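Probable zinc protease PqqL (Escherichia coli, PDB 6OFT) probably cleaves peptides in the periplasm as a zinc-dependent endopeptidase of the M16 family, and is represented here by the first half of the protein. Local coordinates at residues A2-E7 / P398-Q403; F274-E279 / A418-Q423; F287-Q292 / L355-S360; S360-W365 / R407-I412. All blocks are in the same frame, centred on the assembly; numbering follows the deposited sequence.

Contact 1: A2-E7 / P398-Q403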
# COMPACT_ATOMS: atom_id res chain seq x y z
N ALA A 2 -10.69 16.35 14.89
CA ALA A 2 -9.49 15.51 14.80
C ALA A 2 -9.51 14.22 15.64
O ALA A 2 -9.88 14.25 16.82
CB ALA A 2 -8.25 16.32 15.13
N LEU A 3 -9.10 13.11 15.02
CA LEU A 3 -9.08 11.80 15.66
C LEU A 3 -7.86 11.61 16.58
O LEU A 3 -6.75 11.95 16.17
CB LEU A 3 -9.12 10.67 14.61
CG LEU A 3 -10.28 10.67 13.62
CD1 LEU A 3 -10.21 9.45 12.73
CD2 LEU A 3 -11.65 10.76 14.31
N PRO A 4 -8.03 11.04 17.80
CA PRO A 4 -6.86 10.83 18.68
C PRO A 4 -6.02 9.64 18.24
O PRO A 4 -6.54 8.68 17.67
CB PRO A 4 -7.50 10.58 20.05
CG PRO A 4 -8.81 9.92 19.74
CD PRO A 4 -9.28 10.56 18.44
N GLN A 5 -4.70 9.71 18.51
CA GLN A 5 -3.82 8.58 18.21
C GLN A 5 -3.80 7.69 19.45
O GLN A 5 -4.14 8.14 20.55
CB GLN A 5 -2.39 9.04 17.77
CG GLN A 5 -1.58 9.76 18.86
CD GLN A 5 -0.19 10.22 18.44
OE1 GLN A 5 0.08 10.55 17.26
NE2 GLN A 5 0.71 10.29 19.41
N ASP A 6 -3.44 6.41 19.26
CA ASP A 6 -3.34 5.40 20.31
C ASP A 6 -2.58 5.97 21.49
O ASP A 6 -1.45 6.46 21.37
CB ASP A 6 -2.62 4.15 19.74
CG ASP A 6 -2.56 2.94 20.66
OD1 ASP A 6 -2.61 1.82 20.15
OD2 ASP A 6 -2.48 3.11 21.89
N GLU A 7 -3.23 5.90 22.63
CA GLU A 7 -2.82 6.30 23.95
C GLU A 7 -1.38 5.85 24.31
O GLU A 7 -0.64 6.62 24.94
CB GLU A 7 -3.84 5.60 24.86
CG GLU A 7 -3.87 6.10 26.24
CD GLU A 7 -3.17 5.16 27.17
OE1 GLU A 7 -3.30 3.92 27.06
OE2 GLU A 7 -2.47 5.70 28.04
N PRO A 398 -6.84 -0.12 18.74
CA PRO A 398 -8.00 -1.01 18.56
C PRO A 398 -9.26 -0.50 19.30
O PRO A 398 -10.36 -0.61 18.76
CB PRO A 398 -7.52 -2.35 19.14
CG PRO A 398 -6.04 -2.30 18.99
CD PRO A 398 -5.67 -0.87 19.26
N GLU A 399 -9.08 0.07 20.51
CA GLU A 399 -10.18 0.62 21.32
C GLU A 399 -10.84 1.83 20.64
O GLU A 399 -12.06 1.86 20.53
CB GLU A 399 -9.69 0.94 22.74
CG GLU A 399 -10.70 1.56 23.69
CD GLU A 399 -11.97 0.80 24.02
OE1 GLU A 399 -12.00 -0.44 23.89
OE2 GLU A 399 -12.95 1.47 24.42
N GLU A 400 -10.03 2.80 20.15
CA GLU A 400 -10.58 3.96 19.43
C GLU A 400 -11.30 3.53 18.16
O GLU A 400 -12.38 4.05 17.88
CB GLU A 400 -9.49 5.00 19.11
CG GLU A 400 -9.94 6.18 18.25
CD GLU A 400 -10.94 7.18 18.81
OE1 GLU A 400 -11.24 8.17 18.10
OE2 GLU A 400 -11.44 6.98 19.94
N THR A 401 -10.71 2.58 17.39
CA THR A 401 -11.30 2.06 16.15
C THR A 401 -12.67 1.46 16.46
O THR A 401 -13.64 1.77 15.77
CB THR A 401 -10.34 1.06 15.48
OG1 THR A 401 -9.09 1.71 15.25
CG2 THR A 401 -10.86 0.55 14.16
N TYR A 402 -12.77 0.66 17.51
CA TYR A 402 -14.03 0.04 17.95
C TYR A 402 -15.10 1.08 18.36
O TYR A 402 -16.24 1.00 17.88
CB TYR A 402 -13.75 -0.97 19.08
CG TYR A 402 -14.99 -1.64 19.62
CD1 TYR A 402 -15.81 -2.41 18.80
CD2 TYR A 402 -15.35 -1.51 20.96
CE1 TYR A 402 -16.96 -3.02 19.29
CE2 TYR A 402 -16.50 -2.12 21.47
CZ TYR A 402 -17.30 -2.87 20.62
OH TYR A 402 -18.42 -3.50 21.11
N GLN A 403 -14.75 2.03 19.26
CA GLN A 403 -15.63 3.10 19.75
C GLN A 403 -16.09 4.03 18.60
O GLN A 403 -17.28 4.31 18.48
CB GLN A 403 -14.94 3.93 20.85
CG GLN A 403 -14.83 3.24 22.21
CD GLN A 403 -14.25 4.12 23.31
OE1 GLN A 403 -14.59 3.98 24.49
NE2 GLN A 403 -13.34 5.03 22.96
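Asp6 OD1 is hydrogen-bonded with Tyr23 OH and lies 4.2 Å from Pro398 CD across the contact. The other oxygen, Asp6 OD2, takes the backbone N of Lys8, and thus both carboxylate oxygens are engaged outside this contact. With CG opposite the backbone N (chi1 -173°), the Asp6 torsion leaves OD1 as the atom nearest Pro398. The second meeting is between Pro4 and Glu400. The Glu400 side chain bends at chi2 and crosses that of Pro4 at about a right angle. Glu400 OE1 does the touching, 3.1 Å from Pro4 CD and 3.4 Å from Pro4 CG. Glu400 CD follows at 3.6 Å from Pro4 CG. Backbone bonds of Asp6 with Phe395 and of Leu3 with Asn269 also tie this N-terminal stretch to the neighbouring parts of the chain. The contact thus sets the chain ahead of strand 10-13 against the first turn of helix 398-408, away from the predicted zinc site. Each acid has a proline ring as its neighbour across the contact, and no hydrogen bond or salt bridge joins the two segments. The chemistry therefore implies modest van der Waals contact, with the firmer polar ties made to residues nearby.

Contact 2: F274-E279 / A418-Q423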
# COMPACT_ATOMS: atom_id res chain seq x y z
N PHE A 274 -13.50 9.69 8.29
CA PHE A 274 -13.63 8.32 8.81
C PHE A 274 -14.89 7.69 8.20
O PHE A 274 -14.85 6.54 7.78
CB PHE A 274 -13.72 8.31 10.36
CG PHE A 274 -13.83 6.94 10.98
CD1 PHE A 274 -15.07 6.32 11.14
CD2 PHE A 274 -12.70 6.26 11.41
CE1 PHE A 274 -15.17 5.04 11.72
CE2 PHE A 274 -12.79 4.98 11.98
CZ PHE A 274 -14.03 4.38 12.13
N ILE A 275 -16.01 8.46 8.14
CA ILE A 275 -17.29 8.01 7.58
C ILE A 275 -17.17 7.76 6.08
O ILE A 275 -17.66 6.74 5.61
CB ILE A 275 -18.46 8.99 7.94
CG1 ILE A 275 -18.77 8.96 9.45
CG2 ILE A 275 -19.73 8.67 7.11
CD1 ILE A 275 -19.45 10.24 9.97
N GLU A 276 -16.54 8.69 5.34
CA GLU A 276 -16.34 8.58 3.88
C GLU A 276 -15.61 7.28 3.53
O GLU A 276 -16.06 6.56 2.64
CB GLU A 276 -15.60 9.81 3.33
CG GLU A 276 -15.19 9.71 1.86
CD GLU A 276 -15.87 10.67 0.90
OE1 GLU A 276 -16.13 11.83 1.30
OE2 GLU A 276 -16.13 10.27 -0.26
N GLN A 277 -14.52 6.97 4.25
CA GLN A 277 -13.73 5.75 4.01
C GLN A 277 -14.55 4.53 4.37
O GLN A 277 -14.50 3.53 3.64
CB GLN A 277 -12.40 5.77 4.80
CG GLN A 277 -11.40 4.64 4.44
CD GLN A 277 -11.63 3.29 5.11
OE1 GLN A 277 -12.42 3.14 6.05
NE2 GLN A 277 -10.93 2.25 4.64
N ALA A 278 -15.28 4.58 5.49
CA ALA A 278 -16.12 3.46 5.95
C ALA A 278 -17.24 3.14 4.94
O ALA A 278 -17.60 1.98 4.78
CB ALA A 278 -16.72 3.77 7.32
N GLU A 279 -17.79 4.16 4.27
CA GLU A 279 -18.83 3.96 3.25
C GLU A 279 -18.28 3.26 2.01
O GLU A 279 -18.96 2.37 1.50
CB GLU A 279 -19.54 5.27 2.90
CG GLU A 279 -20.46 5.75 4.01
CD GLU A 279 -21.41 6.88 3.66
OE1 GLU A 279 -21.05 7.71 2.80
OE2 GLU A 279 -22.50 6.94 4.26
N ALA A 418 -26.81 4.28 -1.05
CA ALA A 418 -27.48 4.31 -2.36
C ALA A 418 -27.03 5.56 -3.09
O ALA A 418 -26.79 5.51 -4.30
CB ALA A 418 -29.00 4.31 -2.19
N GLU A 419 -26.83 6.67 -2.35
CA GLU A 419 -26.33 7.94 -2.88
C GLU A 419 -24.90 7.77 -3.41
O GLU A 419 -24.62 8.19 -4.54
CB GLU A 419 -26.36 9.03 -1.82
CG GLU A 419 -26.34 10.43 -2.41
CD GLU A 419 -25.68 11.46 -1.52
OE1 GLU A 419 -26.00 11.51 -0.31
OE2 GLU A 419 -24.84 12.23 -2.05
N LYS A 420 -24.03 7.14 -2.60
CA LYS A 420 -22.63 6.89 -2.93
C LYS A 420 -22.48 5.92 -4.10
O LYS A 420 -21.59 6.12 -4.95
CB LYS A 420 -21.87 6.37 -1.70
CG LYS A 420 -21.18 7.46 -0.91
CD LYS A 420 -19.68 7.23 -0.85
CE LYS A 420 -18.98 7.97 0.27
NZ LYS A 420 -19.28 9.43 0.28
N TRP A 421 -23.34 4.88 -4.15
CA TRP A 421 -23.36 3.93 -5.26
C TRP A 421 -23.75 4.63 -6.57
O TRP A 421 -23.10 4.41 -7.59
CB TRP A 421 -24.32 2.77 -4.98
CG TRP A 421 -24.31 1.75 -6.08
CD1 TRP A 421 -25.18 1.65 -7.13
CD2 TRP A 421 -23.33 0.71 -6.27
NE1 TRP A 421 -24.83 0.59 -7.93
CE2 TRP A 421 -23.69 0.01 -7.44
CE3 TRP A 421 -22.24 0.25 -5.50
CZ2 TRP A 421 -22.98 -1.12 -7.88
CZ3 TRP A 421 -21.52 -0.84 -5.96
CH2 TRP A 421 -21.88 -1.51 -7.14
N GLN A 422 -24.81 5.46 -6.54
CA GLN A 422 -25.22 6.20 -7.73
C GLN A 422 -24.12 7.14 -8.22
O GLN A 422 -23.92 7.26 -9.43
CB GLN A 422 -26.54 6.94 -7.51
CG GLN A 422 -27.28 7.19 -8.82
CD GLN A 422 -28.33 8.26 -8.70
OE1 GLN A 422 -28.07 9.44 -8.93
NE2 GLN A 422 -29.54 7.87 -8.34
N GLN A 423 -23.38 7.78 -7.30
CA GLN A 423 -22.26 8.67 -7.64
C GLN A 423 -21.11 7.90 -8.30
O GLN A 423 -20.56 8.36 -9.31
CB GLN A 423 -21.77 9.43 -6.41
CG GLN A 423 -22.71 10.56 -6.00
CD GLN A 423 -22.42 11.07 -4.61
OE1 GLN A 423 -21.75 10.41 -3.80
NE2 GLN A 423 -22.95 12.24 -4.29
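Lys420 reaches across from helix 414-425 and places its ammonium between two acids of helix 271-296. Lys420 NZ gives a weak hydrogen bond to Glu276 OE2 at 3.3 Å, which is also a salt bridge. A second salt bridge joins Lys420 NZ to Glu279 OE1 at 3.5 Å. The two glutamates are three residues apart on their helix, and the lysine crosses each of them at about a right angle. Glu279 OE1 also lies against the lysine chain, 3.3 Å from Lys420 CE. The lysine gets there by bending at chi2 and again at chi4, while Glu279 stays extended beyond CG. Glu279 has its strongest polar partner outside the contact, because its other oxygen, OE2, is hydrogen-bonded with Ser416 OG. Glu276 OE2 takes a further weak hydrogen bond from Trp280 NE1. The lysine is thus shared by two carboxylates, each with another polar partner, and it would probably offset much of their mutual repulsion. The Lys420 side chain also touches Trp280 and Leu283. This is a helix-to-helix salt-bridge network of one base and two acids. It joins the long helix 271-296 to helix 414-425 in the second of the two alpha/beta units of this M16 half-protein.

Contact 3: F287-Q292 / L355-S360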
# COMPACT_ATOMS: atom_id res chain seq x y z
N PHE A 287 -20.86 -5.88 -1.69
CA PHE A 287 -20.75 -6.50 -3.01
C PHE A 287 -20.20 -7.93 -2.82
O PHE A 287 -20.79 -8.88 -3.34
CB PHE A 287 -19.80 -5.69 -3.91
CG PHE A 287 -19.66 -6.26 -5.30
CD1 PHE A 287 -18.73 -7.26 -5.57
CD2 PHE A 287 -20.46 -5.81 -6.34
CE1 PHE A 287 -18.59 -7.79 -6.86
CE2 PHE A 287 -20.34 -6.35 -7.63
CZ PHE A 287 -19.40 -7.33 -7.87
N ASN A 288 -19.08 -8.06 -2.08
CA ASN A 288 -18.39 -9.32 -1.76
C ASN A 288 -19.33 -10.30 -1.09
O ASN A 288 -19.37 -11.47 -1.48
CB ASN A 288 -17.16 -9.06 -0.87
CG ASN A 288 -16.04 -8.39 -1.62
OD1 ASN A 288 -16.06 -8.36 -2.84
ND2 ASN A 288 -15.04 -7.83 -0.91
N GLN A 289 -20.07 -9.82 -0.07
CA GLN A 289 -21.06 -10.56 0.71
C GLN A 289 -22.12 -11.15 -0.23
O GLN A 289 -22.27 -12.36 -0.27
CB GLN A 289 -21.68 -9.65 1.80
CG GLN A 289 -22.79 -10.28 2.64
CD GLN A 289 -23.14 -9.46 3.86
OE1 GLN A 289 -24.13 -8.71 3.89
NE2 GLN A 289 -22.35 -9.59 4.92
N ARG A 290 -22.78 -10.30 -1.06
CA ARG A 290 -23.81 -10.75 -2.00
C ARG A 290 -23.30 -11.80 -2.97
O ARG A 290 -23.94 -12.83 -3.10
CB ARG A 290 -24.49 -9.59 -2.74
CG ARG A 290 -25.90 -9.99 -3.15
CD ARG A 290 -26.64 -8.88 -3.83
NE ARG A 290 -27.23 -7.96 -2.88
CZ ARG A 290 -27.89 -6.86 -3.23
NH1 ARG A 290 -28.04 -6.56 -4.51
NH2 ARG A 290 -28.39 -6.05 -2.31
N LEU A 291 -22.13 -11.57 -3.61
CA LEU A 291 -21.55 -12.54 -4.54
C LEU A 291 -21.27 -13.89 -3.88
O LEU A 291 -21.60 -14.93 -4.46
CB LEU A 291 -20.28 -11.98 -5.21
CG LEU A 291 -19.69 -12.82 -6.36
CD1 LEU A 291 -20.64 -12.91 -7.55
CD2 LEU A 291 -18.36 -12.26 -6.81
N GLN A 292 -20.67 -13.88 -2.66
CA GLN A 292 -20.36 -15.09 -1.91
C GLN A 292 -21.61 -15.85 -1.46
O GLN A 292 -21.58 -17.08 -1.42
CB GLN A 292 -19.45 -14.80 -0.70
CG GLN A 292 -17.98 -14.59 -1.07
CD GLN A 292 -17.37 -15.77 -1.81
OE1 GLN A 292 -17.02 -15.67 -2.99
NE2 GLN A 292 -17.25 -16.91 -1.13
N LEU A 355 -26.93 -4.51 5.50
CA LEU A 355 -26.07 -3.48 6.12
C LEU A 355 -25.89 -3.77 7.62
O LEU A 355 -24.76 -3.68 8.11
CB LEU A 355 -26.63 -2.06 5.88
CG LEU A 355 -25.79 -0.88 6.45
CD1 LEU A 355 -24.32 -0.90 5.93
CD2 LEU A 355 -26.45 0.46 6.15
N ASP A 356 -26.97 -4.15 8.32
CA ASP A 356 -26.95 -4.52 9.74
C ASP A 356 -26.03 -5.72 10.00
O ASP A 356 -25.35 -5.74 11.02
CB ASP A 356 -28.36 -4.82 10.29
CG ASP A 356 -29.22 -3.60 10.62
OD1 ASP A 356 -28.65 -2.49 10.77
OD2 ASP A 356 -30.45 -3.76 10.72
N ASP A 357 -25.99 -6.69 9.07
CA ASP A 357 -25.08 -7.83 9.21
C ASP A 357 -23.60 -7.43 8.99
O ASP A 357 -22.74 -7.94 9.69
CB ASP A 357 -25.47 -8.99 8.29
CG ASP A 357 -24.62 -10.23 8.49
OD1 ASP A 357 -24.70 -10.84 9.59
OD2 ASP A 357 -23.88 -10.60 7.56
N VAL A 358 -23.32 -6.54 8.03
CA VAL A 358 -21.94 -6.07 7.78
C VAL A 358 -21.41 -5.34 9.03
O VAL A 358 -20.34 -5.69 9.52
CB VAL A 358 -21.82 -5.26 6.45
CG1 VAL A 358 -20.67 -4.25 6.49
CG2 VAL A 358 -21.64 -6.22 5.28
N LYS A 359 -22.20 -4.40 9.59
CA LYS A 359 -21.87 -3.65 10.80
C LYS A 359 -21.63 -4.56 12.02
O LYS A 359 -20.56 -4.48 12.62
CB LYS A 359 -22.95 -2.60 11.10
CG LYS A 359 -22.97 -1.44 10.11
CD LYS A 359 -24.07 -0.49 10.50
CE LYS A 359 -24.13 0.71 9.59
NZ LYS A 359 -25.20 1.64 10.04
N SER A 360 -22.61 -5.41 12.37
CA SER A 360 -22.51 -6.33 13.52
C SER A 360 -21.32 -7.30 13.46
O SER A 360 -20.70 -7.53 14.50
CB SER A 360 -23.81 -7.09 13.74
OG SER A 360 -24.05 -8.07 12.74
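Gln289 on helix 271-296 reaches Asp357 and Val358 on helix 352-371, a helix-to-helix contact in the second alpha/beta unit of this M16 chain. Along 355-360, Asp357 is the first to touch, with its CG opposite the backbone N (chi1 -175°). This brings Asp357 OD2 to 3.2 Å from Gln289 NE2. The amide and carboxylate planes are turned 44° apart. The side chain of Asp357 also touches Phe468 near the C-terminal end of the model. Val358 is next and is buried. Its CG2 meets the glutamine amide 3.5 Å from Gln289 NE2 and 3.8 Å from Gln289 OE1. Met282, Gln285 and Leu286 also touch Val358, so the amide is one part of a larger patch. With an alanine in place of Gln289, Val358 CG2 would probably lose its amide neighbour and the Asp357 carboxylate the nitrogen beside it. Lys359 gives NZ to the carbonyls of Trp409 and Ile412. At the end of the segment, the carbonyl O of Asp356 accepts from both the backbone N and the hydroxyl of Ser360, with Ser360 OG at 3.2 Å from Asp356 O.

Contact 4: S360-W365 / R407-I412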
# COMPACT_ATOMS: atom_id res chain seq x y z
N SER A 360 -22.61 -5.41 12.37
CA SER A 360 -22.51 -6.33 13.52
C SER A 360 -21.32 -7.30 13.46
O SER A 360 -20.70 -7.53 14.50
CB SER A 360 -23.81 -7.09 13.74
OG SER A 360 -24.05 -8.07 12.74
N THR A 361 -21.00 -7.85 12.27
CA THR A 361 -19.86 -8.79 12.12
C THR A 361 -18.51 -8.07 12.19
O THR A 361 -17.53 -8.66 12.66
CB THR A 361 -19.98 -9.64 10.85
OG1 THR A 361 -20.07 -8.79 9.71
CG2 THR A 361 -21.15 -10.60 10.90
N ARG A 362 -18.45 -6.81 11.71
CA ARG A 362 -17.26 -5.97 11.77
C ARG A 362 -17.03 -5.52 13.20
O ARG A 362 -15.90 -5.60 13.68
CB ARG A 362 -17.36 -4.77 10.81
CG ARG A 362 -17.00 -5.09 9.38
CD ARG A 362 -17.52 -4.04 8.43
NE ARG A 362 -16.65 -2.87 8.38
CZ ARG A 362 -16.08 -2.38 7.29
NH1 ARG A 362 -16.30 -2.96 6.10
NH2 ARG A 362 -15.31 -1.31 7.36
N LEU A 363 -18.10 -5.11 13.91
CA LEU A 363 -18.00 -4.71 15.32
C LEU A 363 -17.59 -5.88 16.21
O LEU A 363 -16.84 -5.66 17.16
CB LEU A 363 -19.30 -4.08 15.84
CG LEU A 363 -19.66 -2.69 15.29
CD1 LEU A 363 -21.09 -2.33 15.66
CD2 LEU A 363 -18.67 -1.61 15.75
N THR A 364 -18.07 -7.11 15.91
CA THR A 364 -17.69 -8.32 16.66
C THR A 364 -16.16 -8.52 16.52
O THR A 364 -15.48 -8.76 17.52
CB THR A 364 -18.49 -9.55 16.16
OG1 THR A 364 -19.88 -9.30 16.35
CG2 THR A 364 -18.09 -10.84 16.88
N TRP A 365 -15.64 -8.39 15.28
CA TRP A 365 -14.22 -8.50 14.97
C TRP A 365 -13.43 -7.41 15.68
O TRP A 365 -12.37 -7.69 16.26
CB TRP A 365 -13.97 -8.41 13.44
CG TRP A 365 -12.56 -8.77 13.07
CD1 TRP A 365 -12.07 -10.01 12.81
CD2 TRP A 365 -11.43 -7.88 13.04
NE1 TRP A 365 -10.72 -9.95 12.59
CE2 TRP A 365 -10.30 -8.66 12.71
CE3 TRP A 365 -11.26 -6.49 13.24
CZ2 TRP A 365 -9.01 -8.10 12.59
CZ3 TRP A 365 -9.99 -5.95 13.12
CH2 TRP A 365 -8.89 -6.74 12.80
N ARG A 407 -20.01 4.40 17.05
CA ARG A 407 -20.66 5.70 17.04
C ARG A 407 -20.85 6.31 15.63
O ARG A 407 -21.93 6.76 15.32
CB ARG A 407 -19.91 6.67 17.96
CG ARG A 407 -20.47 8.09 17.97
CD ARG A 407 -19.78 8.97 18.98
NE ARG A 407 -18.36 9.13 18.69
CZ ARG A 407 -17.85 10.13 17.99
NH1 ARG A 407 -18.65 11.08 17.51
NH2 ARG A 407 -16.55 10.20 17.78
N LEU A 408 -19.79 6.38 14.82
CA LEU A 408 -19.87 7.01 13.50
C LEU A 408 -20.62 6.20 12.44
O LEU A 408 -21.22 6.80 11.54
CB LEU A 408 -18.50 7.44 12.97
CG LEU A 408 -17.77 8.51 13.82
CD1 LEU A 408 -16.42 8.82 13.22
CD2 LEU A 408 -18.60 9.80 13.95
N TRP A 409 -20.61 4.85 12.53
CA TRP A 409 -21.31 4.02 11.55
C TRP A 409 -22.83 4.17 11.61
O TRP A 409 -23.49 3.78 10.65
CB TRP A 409 -20.93 2.53 11.64
CG TRP A 409 -19.53 2.17 11.22
CD1 TRP A 409 -18.63 2.96 10.58
CD2 TRP A 409 -18.90 0.89 11.37
NE1 TRP A 409 -17.48 2.26 10.32
CE2 TRP A 409 -17.61 0.98 10.80
CE3 TRP A 409 -19.30 -0.34 11.93
CZ2 TRP A 409 -16.71 -0.09 10.79
CZ3 TRP A 409 -18.41 -1.40 11.91
CH2 TRP A 409 -17.13 -1.27 11.36
N GLN A 410 -23.39 4.80 12.67
CA GLN A 410 -24.85 5.01 12.73
C GLN A 410 -25.29 6.12 11.74
O GLN A 410 -26.47 6.22 11.40
CB GLN A 410 -25.36 5.20 14.17
CG GLN A 410 -24.89 6.45 14.91
CD GLN A 410 -24.86 6.30 16.42
OE1 GLN A 410 -24.34 5.33 16.98
NE2 GLN A 410 -25.39 7.29 17.12
N GLN A 411 -24.31 6.87 11.20
CA GLN A 411 -24.53 7.86 10.14
C GLN A 411 -24.54 7.18 8.75
O GLN A 411 -24.89 7.81 7.75
CB GLN A 411 -23.44 8.95 10.20
CG GLN A 411 -23.73 9.97 11.28
CD GLN A 411 -22.61 10.95 11.42
OE1 GLN A 411 -22.42 11.82 10.57
NE2 GLN A 411 -21.85 10.82 12.49
N ILE A 412 -24.14 5.90 8.68
CA ILE A 412 -24.12 5.12 7.43
C ILE A 412 -25.45 4.39 7.30
O ILE A 412 -25.78 3.56 8.14
CB ILE A 412 -22.89 4.19 7.34
CG1 ILE A 412 -21.58 5.02 7.49
CG2 ILE A 412 -22.91 3.35 6.03
CD1 ILE A 412 -20.34 4.21 7.73
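Arg362 and Leu363 both hold CG opposite the carbonyl carbon, with chi1 at -83° and -70°, which sets Leu363 CG and, further along its chain, Arg362 NE beside neighbouring carbons of the Trp409 six-membered ring. The Arg362 chain bends at chi3. Its CB comes to 3.6 Å from Trp409 CH2, and its NE to 3.4 Å from the same atom. The ring carbon lies at the edge of the guanidinium, near its plane, and the two flat groups stand 76° apart. Leu363 approaches the next ring carbon, with Leu363 CG 3.8 Å from Trp409 CZ3. Its CD2 is 3.9 Å from Trp409 CZ3, an apolar contact. The far end of Arg362 is occupied by helix 271-296, where NH1 is hydrogen-bonded to Gln285 OE1 and NH2 to Ser281 OG. These bonds are likely to fix the guanidinium beside the indole. Replacing Trp409 with alanine would probably open a gap beside Leu363 and leave Arg362 CB and NE without the ring carbons beside them. Within 360-365, the carbonyl O of Ser360 accepts Thr364 N and Thr364 OG1 from opposite faces of its plane. Ala278 and Met282 of helix 271-296 also touch the indole. Trp409 sits in a 3-10 turn, 409-411, and its buried indole packs between helices 352-371 and 271-296, an aromatic helix-to-helix contact in the second alpha/beta unit of this M16 half-protein.

From the N terminus, contact 1 opens at 2-7, ahead of the first sheet. Contact 2 opens next on helix 271-296, and contact 3 follows on the same helix. Contact 3 closes first, at 355-360, inside the loops of contacts 1 and 2. Contact 4 opens at Ser360, which it shares with contact 3. Contact 1 then closes at 398-403, contact 4 at 407-412 and contact 2 at 418-423. Contact 4 is therefore nested in contact 2, while contact 1 crosses both. Contacts 2, 3 and 4 tie helices 271-296, 352-371, 398-408 and 414-425 together. Contact 1 joins the N-terminal segment to this helical group.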